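Two-component system sensor histidine kinase (Bacteroides thetaiotaomicron, PDB 3OTT) probably senses saccharides through its extracellular beta-propeller domains and relays the signal by histidine phosphorylation to control transcription. Local coordinates at residues B[122-127]-B[133-138]. Residues are numbered along the deposited sequence; the frame is centred on the assembly and turned at random.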
loop_
_atom_site.group_PDB
_atom_site.type_symbol
_atom_site.label_atom_id
_atom_site.label_comp_id
_atom_site.label_asym_id
_atom_site.label_seq_id
_atom_site.Cartn_x
_atom_site.Cartn_y
_atom_site.Cartn_z
ATOM N N GLY B 122 -33.540 -6.455 -16.446
ATOM C CA GLY B 122 -33.448 -6.075 -15.042
ATOM C C GLY B 122 -32.004 -5.896 -14.564
ATOM O O GLY B 122 -31.033 -6.275 -15.247
ATOM N N LEU B 123 -31.887 -5.305 -13.378
ATOM C CA LEU B 123 -30.651 -5.048 -12.716
ATOM C C LEU B 123 -30.694 -5.797 -11.410
ATOM O O LEU B 123 -31.743 -5.798 -10.719
ATOM C CB LEU B 123 -30.472 -3.536 -12.433
ATOM C CG LEU B 123 -29.240 -3.074 -11.644
ATOM C CD1 LEU B 123 -27.928 -3.287 -12.459
ATOM C CD2 LEU B 123 -29.368 -1.585 -11.178
ATOM N N TYR B 124 -29.550 -6.423 -11.057
ATOM C CA TYR B 124 -29.551 -7.326 -9.910
ATOM C C TYR B 124 -28.287 -7.170 -9.103
ATOM O O TYR B 124 -27.250 -6.706 -9.588
ATOM C CB TYR B 124 -29.694 -8.818 -10.359
ATOM C CG TYR B 124 -30.885 -9.037 -11.262
ATOM C CD1 TYR B 124 -30.811 -8.751 -12.626
ATOM C CD2 TYR B 124 -32.103 -9.499 -10.736
ATOM C CE1 TYR B 124 -31.922 -8.944 -13.459
ATOM C CE2 TYR B 124 -33.184 -9.716 -11.542
ATOM C CZ TYR B 124 -33.095 -9.409 -12.898
ATOM O OH TYR B 124 -34.172 -9.621 -13.692
ATOM N N THR B 125 -28.383 -7.605 -7.872
ATOM C CA THR B 125 -27.242 -7.770 -7.034
ATOM C C THR B 125 -27.112 -9.246 -6.661
ATOM O O THR B 125 -28.120 -9.979 -6.529
ATOM C CB THR B 125 -27.420 -6.783 -5.872
ATOM O OG1 THR B 125 -26.524 -5.671 -6.063
ATOM C CG2 THR B 125 -27.268 -7.337 -4.596
ATOM N N TYR B 126 -25.863 -9.699 -6.535
ATOM C CA TYR B 126 -25.585 -11.059 -6.107
ATOM C C TYR B 126 -24.492 -11.077 -5.060
ATOM O O TYR B 126 -23.353 -10.742 -5.346
ATOM C CB TYR B 126 -25.176 -11.925 -7.293
ATOM C CG TYR B 126 -25.044 -13.405 -6.966
ATOM C CD1 TYR B 126 -26.085 -14.101 -6.315
ATOM C CD2 TYR B 126 -23.878 -14.117 -7.292
ATOM C CE1 TYR B 126 -25.999 -15.481 -6.035
ATOM C CE2 TYR B 126 -23.773 -15.492 -7.008
ATOM C CZ TYR B 126 -24.825 -16.168 -6.384
ATOM O OH TYR B 126 -24.709 -17.524 -6.097
ATOM N N GLN B 127 -24.857 -11.503 -3.863
ATOM C CA GLN B 127 -24.024 -11.405 -2.718
ATOM C C GLN B 127 -23.276 -12.735 -2.642
ATOM O O GLN B 127 -23.872 -13.756 -2.601
ATOM C CB GLN B 127 -24.863 -11.048 -1.454
ATOM C CG GLN B 127 -24.098 -10.261 -0.340
ATOM C CD GLN B 127 -22.895 -11.074 0.299
ATOM O OE1 GLN B 127 -23.014 -12.245 0.632
ATOM N NE2 GLN B 127 -21.771 -10.394 0.512
ATOM N N LEU B 133 -29.830 -13.031 -4.280
ATOM C CA LEU B 133 -30.065 -12.310 -5.509
ATOM C C LEU B 133 -31.179 -11.349 -5.233
ATOM O O LEU B 133 -32.243 -11.743 -4.749
ATOM C CB LEU B 133 -30.495 -13.283 -6.624
ATOM C CG LEU B 133 -30.617 -12.675 -8.029
ATOM C CD1 LEU B 133 -29.241 -12.351 -8.555
ATOM C CD2 LEU B 133 -31.304 -13.709 -8.945
ATOM N N THR B 134 -30.919 -10.078 -5.515
ATOM C CA THR B 134 -31.796 -8.980 -5.175
ATOM C C THR B 134 -32.009 -8.246 -6.461
ATOM O O THR B 134 -31.067 -8.019 -7.194
ATOM C CB THR B 134 -31.126 -7.968 -4.218
ATOM O OG1 THR B 134 -30.932 -8.558 -2.925
ATOM C CG2 THR B 134 -31.988 -6.730 -4.073
ATOM N N SER B 135 -33.240 -7.817 -6.686
ATOM C CA SER B 135 -33.650 -7.226 -7.923
ATOM C C SER B 135 -33.867 -5.756 -7.735
ATOM O O SER B 135 -34.302 -5.339 -6.687
ATOM C CB SER B 135 -34.960 -7.877 -8.336
ATOM O OG SER B 135 -35.513 -7.227 -9.454
ATOM N N PHE B 136 -33.571 -4.978 -8.770
ATOM C CA PHE B 136 -33.794 -3.549 -8.780
ATOM C C PHE B 136 -34.588 -3.194 -9.982
ATOM O O PHE B 136 -34.288 -3.641 -11.100
ATOM C CB PHE B 136 -32.469 -2.795 -8.833
ATOM C CG PHE B 136 -31.658 -2.961 -7.601
ATOM C CD1 PHE B 136 -30.756 -4.022 -7.489
ATOM C CD2 PHE B 136 -31.858 -2.118 -6.514
ATOM C CE1 PHE B 136 -30.060 -4.229 -6.336
ATOM C CE2 PHE B 136 -31.132 -2.308 -5.364
ATOM C CZ PHE B 136 -30.239 -3.350 -5.275
ATOM N N ASP B 137 -35.599 -2.357 -9.796
ATOM C CA ASP B 137 -36.356 -2.008 -10.986
ATOM C C ASP B 137 -36.810 -0.551 -11.153
ATOM O O ASP B 137 -36.461 0.357 -10.380
ATOM C CB ASP B 137 -37.498 -3.023 -11.208
ATOM C CG ASP B 137 -38.752 -2.695 -10.409
ATOM O OD1 ASP B 137 -38.678 -2.353 -9.203
ATOM O OD2 ASP B 137 -39.836 -2.781 -11.026
ATOM N N THR B 138 -37.597 -0.378 -12.200
ATOM C CA THR B 138 -38.200 0.894 -12.597
ATOM C C THR B 138 -39.165 1.493 -11.543
ATOM O O THR B 138 -39.008 2.616 -11.104
ATOM C CB THR B 138 -38.813 0.669 -14.015
ATOM O OG1 THR B 138 -38.440 1.737 -14.873
ATOM C CG2 THR B 138 -40.296 0.470 -14.009
#
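Thr125 and Thr134 pair across the two strands as a hydrogen-bonded pair, each backbone N reaching the other's O: Thr125 N to Thr134 O at 2.8 Å, and Thr134 N to Thr125 O at 3.0 Å. Phe136 N adds a bond to Leu123 O, also 2.8 Å, completing the pairing of an antiparallel beta hairpin. On the face of Leu123, Thr125 and Phe136, the Phe136 ring turns its edge to the neighbouring strand, CE1 lying 3.7 Å from Thr125 CB. Leu123 reaches the same aromatic residue at its root, with CD2 near CB. On the other face, Leu133 CD1 sits 4.0 Å from Tyr124 CB and also meets the Tyr126 ring. With CG anti to the carbonyl carbon (chi1 -53°), the Tyr124 ring is carried alongside Ser135, CD2 being 3.9 Å from Ser135 CA. An alanine at Tyr124 would keep CB beside Leu133 but is likely to leave Ser135 without the ring that flanks it. Further out, Trp116 meets the Phe136 ring and touches Leu123 and Thr125, while Tyr126 OH bonds to Thr99 OG1. Strands 122-127 and 133-136 form the outer half of a four-stranded propeller blade, with 114-119 beside 122-127, and Asp137 N-caps the short helix 138-141.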